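Ketosynthase (Streptomyces sp. MSC090213JE08, PDB 6KXD) probably catalyses chain extension on an acyl carrier protein, condensing a fatty acyl group with a malonyl unit to give a 3-oxoacyl product, carbon dioxide being released. Local coordinates at residues A[13-18]-A[23-28]; A[111-116]-A[202-207]; A[239-244]-A[249-254]; A[256-261]-A[288-293]; A[314-319]-A[371-376]. One frame throughout, in Å; residues are numbered along the deposited sequence.

How the interactions relate
Interactions 1 to 4 lie around one mixed sheet, and interaction 5 involves a helix between two strands of the same sheet, 297-299 and 326-328. Interaction 1 packs a helix on strand 10-19. Interaction 3 joins it through Thr13 with Glu241 and through Phe15 with His254, while interaction 4 uses the next strand over, 255-264; Leu240 and Val257 link these last two. Interaction 2, the most buried contact, holds its salt bridge and waters near the partner chain, with its centre about 34 Å from that of interaction 3. Interaction 3 is a surface contact carried by charge, whereas interactions 4 and 5 are small and apolar, linked by Gln292 and Val319 O.

Interaction 1: residues A[13-18]-A[23-28]; sequences TGFGVI and TGVEEY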
# COMPACT_ATOMS: atom_id res chain seq x y z
N THR A 13 0.79 -13.96 -17.55
CA THR A 13 0.25 -14.01 -18.90
C THR A 13 0.26 -12.65 -19.59
O THR A 13 0.01 -12.59 -20.80
CB THR A 13 -1.17 -14.58 -18.86
OG1 THR A 13 -1.92 -13.79 -17.94
CG2 THR A 13 -1.18 -16.02 -18.43
N GLY A 14 0.52 -11.55 -18.88
CA GLY A 14 0.55 -10.24 -19.53
C GLY A 14 1.45 -9.27 -18.79
O GLY A 14 1.56 -9.34 -17.57
N PHE A 15 2.14 -8.43 -19.56
CA PHE A 15 2.97 -7.37 -19.05
C PHE A 15 2.57 -6.06 -19.70
O PHE A 15 2.43 -5.98 -20.93
CB PHE A 15 4.46 -7.58 -19.39
CG PHE A 15 5.11 -8.80 -18.80
CD1 PHE A 15 4.76 -9.26 -17.54
CD2 PHE A 15 6.13 -9.46 -19.48
CE1 PHE A 15 5.39 -10.37 -16.99
CE2 PHE A 15 6.77 -10.55 -18.92
CZ PHE A 15 6.40 -11.01 -17.68
N GLY A 16 2.40 -5.05 -18.87
CA GLY A 16 2.20 -3.72 -19.33
C GLY A 16 3.28 -2.84 -18.75
O GLY A 16 3.52 -2.90 -17.55
N VAL A 17 3.87 -1.99 -19.59
CA VAL A 17 5.05 -1.18 -19.23
C VAL A 17 4.93 0.22 -19.81
O VAL A 17 4.80 0.38 -21.04
CB VAL A 17 6.36 -1.83 -19.73
CG1 VAL A 17 7.56 -0.95 -19.35
CG2 VAL A 17 6.54 -3.25 -19.24
N ILE A 18 5.06 1.21 -18.93
CA ILE A 18 5.29 2.60 -19.18
C ILE A 18 6.59 2.95 -18.46
O ILE A 18 6.58 3.00 -17.25
CB ILE A 18 4.19 3.50 -18.62
CG1 ILE A 18 2.80 3.21 -19.19
CG2 ILE A 18 4.57 4.95 -18.81
CD1 ILE A 18 2.56 3.84 -20.53
N THR A 23 7.97 1.92 -23.70
CA THR A 23 6.53 1.77 -23.43
C THR A 23 6.05 0.56 -24.22
O THR A 23 6.26 0.48 -25.43
CB THR A 23 5.79 3.06 -23.80
OG1 THR A 23 6.18 4.09 -22.90
CG2 THR A 23 4.29 2.89 -23.77
N GLY A 24 5.45 -0.40 -23.53
CA GLY A 24 5.06 -1.68 -24.08
C GLY A 24 6.16 -2.70 -23.93
O GLY A 24 7.32 -2.34 -23.80
N VAL A 25 5.76 -3.98 -23.94
CA VAL A 25 6.61 -5.11 -23.68
C VAL A 25 7.77 -5.13 -24.69
O VAL A 25 8.91 -5.50 -24.33
CB VAL A 25 5.81 -6.43 -23.66
CG1 VAL A 25 5.23 -6.80 -25.02
CG2 VAL A 25 6.63 -7.58 -23.13
N GLU A 26 7.49 -4.75 -25.95
CA GLU A 26 8.51 -4.77 -27.03
C GLU A 26 9.58 -3.71 -26.76
O GLU A 26 10.74 -4.06 -26.64
CB GLU A 26 7.93 -4.50 -28.41
CG GLU A 26 7.67 -5.74 -29.23
CD GLU A 26 7.13 -5.37 -30.60
OE1 GLU A 26 7.93 -4.84 -31.43
OE2 GLU A 26 5.92 -5.56 -30.82
N GLU A 27 9.15 -2.45 -26.69
CA GLU A 27 10.01 -1.30 -26.40
C GLU A 27 10.84 -1.57 -25.13
O GLU A 27 11.98 -1.14 -25.03
CB GLU A 27 9.19 -0.04 -26.18
CG GLU A 27 9.10 0.94 -27.34
CD GLU A 27 9.29 2.39 -26.90
OE1 GLU A 27 10.35 2.98 -27.21
OE2 GLU A 27 8.38 2.95 -26.24
N TYR A 28 10.25 -2.27 -24.15
CA TYR A 28 10.89 -2.40 -22.84
C TYR A 28 11.91 -3.52 -22.89
O TYR A 28 13.01 -3.35 -22.39
CB TYR A 28 9.85 -2.69 -21.75
CG TYR A 28 10.40 -2.75 -20.34
CD1 TYR A 28 11.03 -1.65 -19.79
CD2 TYR A 28 10.21 -3.86 -19.55
CE1 TYR A 28 11.51 -1.67 -18.49
CE2 TYR A 28 10.68 -3.90 -18.24
CZ TYR A 28 11.35 -2.81 -17.72
OH TYR A 28 11.78 -2.82 -16.42
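Two extended torsions bring Val17 and Tyr28 together: CG of Tyr28 lies anti to its own backbone N (chi1 -176°), and CG1 of Val17 does the same (chi1 179°). In the thiolase-type fold of ketosynthases this joins strand 10-19 to helix 24-34, the helix that follows it after a short turn. The two side chains cross at about a right angle. Val17 CG1 sits over one face of the tyrosine ring, displaced toward its rim, and comes to 3.5 Å from Tyr28 CG in a CH-pi contact. Val17 CG2 rests 3.7 Å from Tyr28 CD2. Beyond the ring, Tyr28 OH is bonded to Leu344 O of helix 341-355, whose residues Leu344 and Ile347 also touch Val17. A leucine in place of the tyrosine would probably leave Leu344 O without this hydroxyl and Val17 without a flat surface to lie on. Further back along the strand, Val25 CG2 meets the edge of the Phe15 ring at CD2, 4.1 Å away; Phe15 itself stacks with His254. At the other end, Ile18 CD1 and Thr23 CG2 lie side by side, 3.8 Å apart, near Met88 of helix 77-93. The backbone turns at Gly24, where a CB would be pressed against the preceding carbonyl O. Glu27 OE2 reaches back to Thr23 N, 2.8 Å away, which meets it from above the carboxylate plane. Gly24 N donates to Val17 O at 2.7 Å, a nearly straight bond (168°).

Interaction 2: residues A[111-116]-A[202-207]; sequences TTDGES and RKAFAL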
# COMPACT_ATOMS: atom_id res chain seq x y z
N THR A 111 2.79 1.91 -4.84
CA THR A 111 3.24 3.26 -5.08
C THR A 111 4.08 3.77 -3.91
O THR A 111 3.88 3.35 -2.77
CB THR A 111 2.08 4.23 -5.32
OG1 THR A 111 2.67 5.34 -5.99
CG2 THR A 111 1.41 4.74 -4.07
N THR A 112 4.98 4.71 -4.22
CA THR A 112 5.71 5.40 -3.15
C THR A 112 5.03 6.72 -2.84
O THR A 112 4.74 7.03 -1.72
CB THR A 112 7.18 5.61 -3.55
OG1 THR A 112 7.79 4.32 -3.75
CG2 THR A 112 7.94 6.45 -2.55
N ASP A 113 4.84 7.52 -3.92
CA ASP A 113 4.50 8.93 -3.86
C ASP A 113 3.11 9.20 -4.43
O ASP A 113 2.49 10.19 -4.07
CB ASP A 113 5.52 9.78 -4.60
CG ASP A 113 6.87 9.75 -3.90
OD1 ASP A 113 6.87 9.97 -2.66
OD2 ASP A 113 7.86 9.42 -4.58
N GLY A 114 2.56 8.25 -5.18
CA GLY A 114 1.23 8.49 -5.72
C GLY A 114 1.21 9.80 -6.49
O GLY A 114 2.17 10.08 -7.23
N GLU A 115 0.16 10.60 -6.27
CA GLU A 115 0.00 11.88 -6.99
C GLU A 115 0.61 13.01 -6.16
O GLU A 115 -0.01 14.04 -5.94
CB GLU A 115 -1.47 12.13 -7.29
CG GLU A 115 -2.10 11.00 -8.07
CD GLU A 115 -1.53 10.58 -9.41
OE1 GLU A 115 -2.23 9.75 -10.07
OE2 GLU A 115 -0.39 11.02 -9.81
N SER A 116 1.83 12.79 -5.66
CA SER A 116 2.43 13.82 -4.85
C SER A 116 2.69 15.10 -5.67
O SER A 116 2.74 16.17 -5.12
CB SER A 116 3.66 13.29 -4.15
OG SER A 116 3.27 12.54 -2.99
N ARG A 202 8.36 16.84 -7.38
CA ARG A 202 9.26 17.68 -6.64
C ARG A 202 9.53 17.06 -5.25
O ARG A 202 10.67 17.05 -4.80
CB ARG A 202 8.66 19.07 -6.56
CG ARG A 202 9.41 20.03 -5.67
CD ARG A 202 8.56 21.29 -5.58
NE ARG A 202 9.29 22.34 -4.90
CZ ARG A 202 9.76 23.44 -5.49
NH1 ARG A 202 9.80 23.53 -6.81
NH2 ARG A 202 10.12 24.45 -4.73
N LYS A 203 8.49 16.49 -4.63
CA LYS A 203 8.66 15.89 -3.30
C LYS A 203 9.84 14.90 -3.31
O LYS A 203 10.75 14.99 -2.46
CB LYS A 203 7.36 15.23 -2.81
CG LYS A 203 7.49 14.43 -1.51
CD LYS A 203 6.48 13.28 -1.44
CE LYS A 203 6.67 12.34 -0.27
NZ LYS A 203 5.65 11.26 -0.30
N ALA A 204 9.83 13.94 -4.25
CA ALA A 204 10.83 12.85 -4.29
C ALA A 204 12.21 13.41 -4.64
O ALA A 204 13.22 12.98 -4.10
CB ALA A 204 10.44 11.78 -5.28
N PHE A 205 12.25 14.32 -5.60
CA PHE A 205 13.50 14.95 -6.04
C PHE A 205 14.16 15.64 -4.85
O PHE A 205 15.34 15.40 -4.56
CB PHE A 205 13.17 15.94 -7.16
CG PHE A 205 14.37 16.31 -7.97
CD1 PHE A 205 15.13 15.33 -8.59
CD2 PHE A 205 14.76 17.62 -8.09
CE1 PHE A 205 16.24 15.67 -9.36
CE2 PHE A 205 15.88 17.95 -8.84
CZ PHE A 205 16.59 16.98 -9.48
N ALA A 206 13.39 16.49 -4.18
CA ALA A 206 13.85 17.26 -3.03
C ALA A 206 14.22 16.35 -1.86
O ALA A 206 15.22 16.59 -1.18
CB ALA A 206 12.81 18.25 -2.63
N LEU A 207 13.44 15.29 -1.65
CA LEU A 207 13.77 14.32 -0.60
C LEU A 207 15.15 13.73 -0.85
O LEU A 207 16.04 13.87 -0.01
CB LEU A 207 12.66 13.26 -0.56
CG LEU A 207 12.95 11.91 0.09
CD1 LEU A 207 14.02 11.96 1.14
CD2 LEU A 207 11.64 11.36 0.67
O HOH W 1 5.67 16.91 -5.43
O HOH W 2 2.76 11.73 -0.41
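Lys203 NZ meets Asp113 OD1 at 3.0 Å, a salt bridge that also counts as a hydrogen bond. It pins helix 202-210 to the loop between strand 105-110 and helix 116-129 in the N-terminal half of the ketosynthase fold. The lysine chain is extended throughout, with CG anti to the backbone N (chi1 173°), and it crosses the aspartate obliquely to arrive on the anti lone pair of OD1, away from OD2. The other oxygen, OD2, faces Ala204 CB at 3.6 Å. Ser116 OG lies against the lysine chain, 3.6 Å from CD. One water accepts a hydrogen bond from Lys203 NZ and donates one to Ser116 OG, bridging the two; a second water accepts from Lys203 N and donates weakly to Ser116 O. A methionine in place of the lysine would probably leave the buried Asp113 carboxylate without its counter-charge and the water between NZ and Ser116 OG without its donor. In the next shell, Asp198 OD2 accepts from Thr112 N and Asp113 N and so holds the loop's backbone, and Val128 of the partner chain packs on Lys203. Thr111 OG1 forms an ST motif, accepting Gly114 N at 3.0 Å. Glu115, centre of an inverse gamma turn, occupies the N-cap position before helix 116-129. Ser116 OG donates to Asp113 O at 2.7 Å.

Interaction 3: residues A[239-244]-A[249-254]; sequences VLESLE and RGARIH
The backbone leaves strand 234-242 after Ser242, makes the short helix 243-247 and doubles back through a Schellman motif at Gly250, bringing Arg249 and Ile253 opposite Glu241 and Leu243; the CA atoms of Leu243 and Ile253 are 8.9 Å apart. Two bonds of a salt bridge join the charged pair. Arg249 NE donates to Glu241 OE2 at 2.9 Å, on the syn lone pair and almost in the guanidinium plane. The separation of Arg249 NH2 from Glu241 OE1 is modelled at 2.4 Å, too short to be trusted in detail, though the pairing itself is plain. The carboxylate and guanidinium planes lie only 19° apart, a nearly coplanar, two-pronged arrangement reached because the arginine chain bends at chi3 (67°). Ala251 CB rests over one guanidinium face, 3.5 Å above the plane. Glu241 has further partners: its OE2 also takes Arg103 NH2 and Ser245 OG, and its OE1 takes Thr13 OG1. Several donors thus share one buried carboxylate, which would probably favour its charged form. In the thiolase fold this turn links strand 234-242 to strand 255-264, the connection between the N-terminal and C-terminal halves. Ser242 caps the intervening helix, its OG bonded to Ser245 N. Apart from the charges, Leu243 CD1 and Ile253 CD1 touch at 3.9 Å where their side chains cross at about a right angle. Farther along, the Arg252 guanidinium lies under His254 NE2, which stands 3.3 Å above the guanidinium plane and is bonded to Asp92 OD2.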
# COMPACT_ATOMS: atom_id res chain seq x y z
N VAL A 239 -0.13 -9.25 -15.42
CA VAL A 239 -1.28 -10.12 -15.28
C VAL A 239 -0.81 -11.45 -14.71
O VAL A 239 -0.00 -12.17 -15.35
CB VAL A 239 -2.04 -10.31 -16.62
CG1 VAL A 239 -3.28 -11.17 -16.41
CG2 VAL A 239 -2.39 -8.98 -17.25
N LEU A 240 -1.32 -11.78 -13.51
CA LEU A 240 -1.14 -13.04 -12.87
C LEU A 240 -2.43 -13.83 -13.05
O LEU A 240 -3.52 -13.26 -12.93
CB LEU A 240 -0.88 -12.88 -11.37
CG LEU A 240 0.54 -12.54 -10.97
CD1 LEU A 240 0.91 -11.15 -11.43
CD2 LEU A 240 0.70 -12.66 -9.46
N GLU A 241 -2.29 -15.13 -13.26
CA GLU A 241 -3.44 -16.01 -13.51
C GLU A 241 -3.14 -17.39 -12.96
O GLU A 241 -1.99 -17.81 -12.98
CB GLU A 241 -3.68 -16.16 -15.01
CG GLU A 241 -4.54 -15.08 -15.61
CD GLU A 241 -4.95 -15.37 -17.05
OE1 GLU A 241 -4.32 -14.78 -17.96
OE2 GLU A 241 -5.89 -16.17 -17.26
N SER A 242 -4.17 -18.08 -12.47
CA SER A 242 -3.96 -19.47 -12.07
C SER A 242 -3.50 -20.22 -13.32
O SER A 242 -3.92 -19.88 -14.42
CB SER A 242 -5.20 -20.10 -11.50
OG SER A 242 -6.18 -20.27 -12.50
N LEU A 243 -2.56 -21.16 -13.16
CA LEU A 243 -2.18 -22.00 -14.31
C LEU A 243 -3.44 -22.58 -14.99
O LEU A 243 -3.55 -22.56 -16.20
CB LEU A 243 -1.24 -23.12 -13.86
CG LEU A 243 -0.80 -24.06 -14.99
CD1 LEU A 243 -0.11 -23.27 -16.09
CD2 LEU A 243 0.12 -25.16 -14.45
N GLU A 244 -4.37 -23.10 -14.18
CA GLU A 244 -5.62 -23.67 -14.67
C GLU A 244 -6.29 -22.71 -15.66
O GLU A 244 -6.70 -23.12 -16.73
CB GLU A 244 -6.64 -23.83 -13.54
CG GLU A 244 -6.54 -25.13 -12.77
CD GLU A 244 -7.43 -25.09 -11.53
OE1 GLU A 244 -8.57 -25.60 -11.61
OE2 GLU A 244 -7.00 -24.50 -10.51
N ARG A 249 -7.56 -21.05 -21.28
CA ARG A 249 -7.94 -19.83 -22.02
C ARG A 249 -7.14 -19.75 -23.33
O ARG A 249 -7.43 -18.92 -24.18
CB ARG A 249 -7.63 -18.63 -21.10
CG ARG A 249 -8.22 -17.29 -21.50
CD ARG A 249 -8.11 -16.27 -20.37
NE ARG A 249 -6.75 -15.84 -20.02
CZ ARG A 249 -6.03 -14.98 -20.73
NH1 ARG A 249 -6.41 -14.71 -21.96
NH2 ARG A 249 -4.94 -14.41 -20.23
N GLY A 250 -6.11 -20.58 -23.44
CA GLY A 250 -5.13 -20.53 -24.54
C GLY A 250 -4.18 -19.34 -24.43
O GLY A 250 -3.74 -18.79 -25.44
N ALA A 251 -3.84 -18.96 -23.19
CA ALA A 251 -3.03 -17.78 -22.95
C ALA A 251 -1.55 -18.11 -23.15
O ALA A 251 -1.06 -19.16 -22.73
CB ALA A 251 -3.30 -17.27 -21.55
N ARG A 252 -0.82 -17.20 -23.79
CA ARG A 252 0.64 -17.27 -23.80
C ARG A 252 1.12 -16.91 -22.37
O ARG A 252 0.75 -15.89 -21.84
CB ARG A 252 1.17 -16.32 -24.88
CG ARG A 252 2.68 -16.21 -24.95
CD ARG A 252 3.25 -15.10 -24.07
NE ARG A 252 2.95 -13.76 -24.55
CZ ARG A 252 1.93 -13.00 -24.16
NH1 ARG A 252 1.23 -13.27 -23.07
NH2 ARG A 252 1.60 -11.96 -24.89
N ILE A 253 1.96 -17.77 -21.80
CA ILE A 253 2.50 -17.62 -20.46
C ILE A 253 3.97 -17.16 -20.55
O ILE A 253 4.80 -17.90 -21.04
CB ILE A 253 2.34 -18.96 -19.71
CG1 ILE A 253 0.86 -19.28 -19.46
CG2 ILE A 253 3.17 -18.97 -18.44
CD1 ILE A 253 0.60 -20.66 -18.90
N HIS A 254 4.26 -15.96 -20.04
CA HIS A 254 5.59 -15.36 -20.10
C HIS A 254 6.53 -16.09 -19.14
O HIS A 254 7.66 -16.42 -19.52
CB HIS A 254 5.57 -13.86 -19.74
CG HIS A 254 4.95 -12.94 -20.73
ND1 HIS A 254 5.54 -12.66 -21.96
CD2 HIS A 254 3.87 -12.13 -20.64
CE1 HIS A 254 4.81 -11.76 -22.60
NE2 HIS A 254 3.77 -11.42 -21.81

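Interaction 4: residues A[256-261]-A[288-293]; sequences EVLGYG and AGVEQE
Leu258 meets Ala288, the last residue of helix 274-288, with CB, and Val290 just beyond it with CD1. Its CB touches Ala288 CB at 3.8 Å and is 4.1 Å from Ala288 CA. CG stands anti to the carbonyl carbon (chi1 -57°) and leads on to CD1, which reaches Val290. There, at the tip, CD1 meets Val290 CG2 at 4.0 Å, the two side chains crossing at about a right angle. The backbone takes part too: Leu258 O receives a CA-H contact from Ala288 CA at 3.5 Å, straight at the hydrogen (171°). Gly259 lies so near Ala288 N, its CA 4.0 Å away, that a CB would collide with it. Leu258 and Gly259 form a classic beta bulge, both facing Ile403 of strand 398-405. Gly289, with positive phi, ends the helix as the C-prime residue of a Schellman motif, which turns Val290 back toward Leu258. The contact is apolar packing. It sets the C-terminal end of helix 274-288 against strand 255-264, with Tyr260 N bonded to Asp287 OD2 beside it and strand 398-405 running alongside, where Ile403 touches both Leu258 and Ala288.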
# COMPACT_ATOMS: atom_id res chain seq x y z
N GLU A 256 6.43 -18.13 -14.76
CA GLU A 256 5.67 -18.60 -13.64
C GLU A 256 6.09 -17.77 -12.42
O GLU A 256 7.27 -17.39 -12.30
CB GLU A 256 5.89 -20.10 -13.43
CG GLU A 256 4.90 -20.71 -12.47
CD GLU A 256 5.07 -22.18 -12.16
OE1 GLU A 256 5.87 -22.84 -12.85
OE2 GLU A 256 4.39 -22.67 -11.24
N VAL A 257 5.13 -17.46 -11.55
CA VAL A 257 5.43 -16.89 -10.23
C VAL A 257 5.59 -18.05 -9.25
O VAL A 257 4.63 -18.78 -8.97
CB VAL A 257 4.32 -15.93 -9.75
CG1 VAL A 257 4.79 -15.26 -8.47
CG2 VAL A 257 3.94 -14.89 -10.78
N LEU A 258 6.80 -18.21 -8.70
CA LEU A 258 7.12 -19.34 -7.86
C LEU A 258 6.86 -19.01 -6.39
O LEU A 258 6.38 -19.86 -5.63
CB LEU A 258 8.58 -19.72 -8.05
CG LEU A 258 8.98 -20.04 -9.48
CD1 LEU A 258 10.40 -20.57 -9.51
CD2 LEU A 258 8.02 -21.03 -10.09
N GLY A 259 7.23 -17.79 -5.98
CA GLY A 259 7.07 -17.40 -4.60
C GLY A 259 7.59 -16.00 -4.33
O GLY A 259 8.20 -15.37 -5.18
N TYR A 260 7.36 -15.56 -3.11
CA TYR A 260 7.97 -14.36 -2.62
C TYR A 260 8.17 -14.46 -1.12
O TYR A 260 7.66 -15.39 -0.43
CB TYR A 260 7.15 -13.14 -3.06
CG TYR A 260 5.93 -12.81 -2.24
CD1 TYR A 260 4.81 -13.63 -2.29
CD2 TYR A 260 5.84 -11.62 -1.51
CE1 TYR A 260 3.65 -13.32 -1.61
CE2 TYR A 260 4.67 -11.29 -0.84
CZ TYR A 260 3.58 -12.14 -0.88
OH TYR A 260 2.41 -11.93 -0.26
N GLY A 261 8.94 -13.50 -0.62
CA GLY A 261 9.17 -13.37 0.78
C GLY A 261 9.05 -11.92 1.20
O GLY A 261 9.49 -11.01 0.49
N ALA A 288 9.28 -20.26 -2.78
CA ALA A 288 9.47 -20.65 -4.18
C ALA A 288 9.79 -22.14 -4.25
O ALA A 288 9.46 -22.81 -5.22
CB ALA A 288 10.56 -19.81 -4.79
N GLY A 289 10.40 -22.67 -3.19
CA GLY A 289 10.78 -24.08 -3.12
C GLY A 289 12.01 -24.31 -3.98
O GLY A 289 12.09 -25.28 -4.70
N VAL A 290 12.95 -23.38 -3.85
CA VAL A 290 14.05 -23.16 -4.76
C VAL A 290 15.32 -23.03 -3.91
O VAL A 290 15.28 -22.37 -2.86
CB VAL A 290 13.75 -21.90 -5.60
CG1 VAL A 290 15.00 -21.19 -6.07
CG2 VAL A 290 12.81 -22.20 -6.76
N GLU A 291 16.43 -23.66 -4.36
CA GLU A 291 17.74 -23.61 -3.66
C GLU A 291 18.56 -22.45 -4.25
O GLU A 291 18.35 -22.06 -5.38
CB GLU A 291 18.56 -24.90 -3.81
CG GLU A 291 17.77 -26.19 -3.76
CD GLU A 291 17.19 -26.60 -2.42
OE1 GLU A 291 17.51 -25.95 -1.39
OE2 GLU A 291 16.42 -27.59 -2.40
N GLN A 292 19.47 -21.90 -3.44
CA GLN A 292 20.36 -20.83 -3.86
C GLN A 292 20.98 -21.17 -5.23
O GLN A 292 21.09 -20.30 -6.09
CB GLN A 292 21.46 -20.59 -2.83
CG GLN A 292 21.04 -19.71 -1.66
CD GLN A 292 20.63 -20.47 -0.42
OE1 GLN A 292 19.89 -21.45 -0.46
NE2 GLN A 292 21.07 -19.98 0.73
N GLU A 293 21.38 -22.44 -5.42
CA GLU A 293 22.04 -22.97 -6.66
C GLU A 293 21.22 -22.64 -7.91
O GLU A 293 21.78 -22.34 -8.96
CB GLU A 293 22.22 -24.49 -6.63
CG GLU A 293 23.32 -24.96 -5.70
CD GLU A 293 22.89 -25.05 -4.25
OE1 GLU A 293 22.10 -25.95 -3.94
OE2 GLU A 293 23.31 -24.19 -3.44

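Interaction 5: residues A[314-319]-A[371-376]; sequences AAIVDV and CPLDVV
Ile316 and Val317 of helix 306-320 are the helix residues that touch the loop 371-376, in a small apolar seam on the outside of the C-terminal half of the thiolase-type fold. Ahead of them, Ala314 turns its CB away from the loop and lies against Arg274 of helix 274-288; its carbonyl O accepts Asp318 N at 2.9 Å. Ala315 is likewise turned to that helix, packing on Ile277. Ile316 then reaches toward the loop. Its CG2, anti to the backbone N, approaches Leu373 CD2 at 4.4 Å, while Pro324 touches both residues. Val317 follows, CG2 lying anti to the carbonyl carbon and meeting Pro372 CG at 4.3 Å. The same CG2 is 4.6 Å from Leu373 CD2, so the valine sits by both loop residues without tight packing. Asp318 turns away from the loop, its OD1 in a salt bridge with Arg274 NH2. Val319 faces helix 274-288 through Ala278 and Ile281, and its carbonyl O is bonded to Gln292 NE2. On the loop side, Pro372 is the centre of an inverse gamma turn. Next comes an Asx turn: Asp374 OD1 accepts Val376 N at 2.9 Å, the donor sitting 45° out of the carboxylate plane.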
# COMPACT_ATOMS: atom_id res chain seq x y z
N ALA A 314 26.01 -7.54 0.80
CA ALA A 314 26.35 -8.30 2.00
C ALA A 314 25.26 -9.33 2.27
O ALA A 314 25.55 -10.43 2.66
CB ALA A 314 26.55 -7.37 3.17
N ALA A 315 23.98 -8.95 2.05
CA ALA A 315 22.88 -9.84 2.35
C ALA A 315 22.87 -11.00 1.37
O ALA A 315 22.56 -12.15 1.73
CB ALA A 315 21.58 -9.06 2.32
N ILE A 316 23.12 -10.65 0.10
CA ILE A 316 23.16 -11.62 -0.97
C ILE A 316 24.27 -12.65 -0.65
O ILE A 316 24.05 -13.85 -0.73
CB ILE A 316 23.34 -10.93 -2.34
CG1 ILE A 316 22.04 -10.23 -2.76
CG2 ILE A 316 23.77 -11.94 -3.40
CD1 ILE A 316 22.20 -9.24 -3.89
N VAL A 317 25.44 -12.15 -0.27
CA VAL A 317 26.59 -13.01 0.03
C VAL A 317 26.28 -13.84 1.29
O VAL A 317 26.65 -15.02 1.35
CB VAL A 317 27.88 -12.18 0.15
CG1 VAL A 317 29.04 -13.03 0.68
CG2 VAL A 317 28.26 -11.52 -1.17
N ASP A 318 25.58 -13.26 2.28
CA ASP A 318 25.15 -14.04 3.43
C ASP A 318 24.33 -15.25 2.99
O ASP A 318 24.52 -16.34 3.52
CB ASP A 318 24.26 -13.28 4.40
CG ASP A 318 25.01 -12.35 5.32
OD1 ASP A 318 26.25 -12.42 5.34
OD2 ASP A 318 24.32 -11.55 6.00
N VAL A 319 23.39 -15.06 2.06
CA VAL A 319 22.47 -16.07 1.74
C VAL A 319 23.10 -17.11 0.80
O VAL A 319 22.78 -18.28 0.87
CB VAL A 319 21.19 -15.48 1.11
CG1 VAL A 319 20.36 -16.56 0.45
CG2 VAL A 319 20.39 -14.70 2.15
N CYS A 371 31.43 -4.87 -2.94
CA CYS A 371 30.37 -5.60 -3.62
C CYS A 371 30.94 -6.67 -4.57
O CYS A 371 30.86 -6.53 -5.78
CB CYS A 371 29.43 -4.63 -4.33
SG CYS A 371 28.97 -3.25 -3.26
N PRO A 372 31.45 -7.81 -4.05
CA PRO A 372 32.15 -8.79 -4.88
C PRO A 372 31.19 -9.57 -5.77
O PRO A 372 31.02 -10.75 -5.63
CB PRO A 372 32.80 -9.73 -3.84
CG PRO A 372 31.81 -9.69 -2.68
CD PRO A 372 31.37 -8.24 -2.64
N LEU A 373 30.48 -8.86 -6.65
CA LEU A 373 29.46 -9.48 -7.46
C LEU A 373 29.80 -9.31 -8.94
O LEU A 373 30.36 -8.30 -9.32
CB LEU A 373 28.14 -8.76 -7.24
CG LEU A 373 27.63 -8.77 -5.80
CD1 LEU A 373 26.52 -7.76 -5.67
CD2 LEU A 373 27.21 -10.20 -5.45
N ASP A 374 29.35 -10.28 -9.73
CA ASP A 374 29.28 -10.06 -11.16
C ASP A 374 27.97 -9.33 -11.45
O ASP A 374 26.89 -9.96 -11.41
CB ASP A 374 29.38 -11.38 -11.92
CG ASP A 374 29.23 -11.19 -13.43
OD1 ASP A 374 29.17 -10.01 -13.88
OD2 ASP A 374 29.15 -12.21 -14.13
N VAL A 375 28.09 -8.03 -11.76
CA VAL A 375 26.94 -7.17 -11.97
C VAL A 375 26.53 -7.15 -13.46
O VAL A 375 25.75 -6.30 -13.87
CB VAL A 375 27.23 -5.77 -11.43
CG1 VAL A 375 27.56 -5.83 -9.95
CG2 VAL A 375 28.33 -5.05 -12.20
N VAL A 376 27.05 -8.08 -14.25
CA VAL A 376 26.81 -8.09 -15.70
C VAL A 376 26.99 -6.66 -16.20
O VAL A 376 26.06 -6.02 -16.66
CB VAL A 376 25.41 -8.67 -15.99
CG1 VAL A 376 25.10 -8.70 -17.48
CG2 VAL A 376 25.26 -10.05 -15.38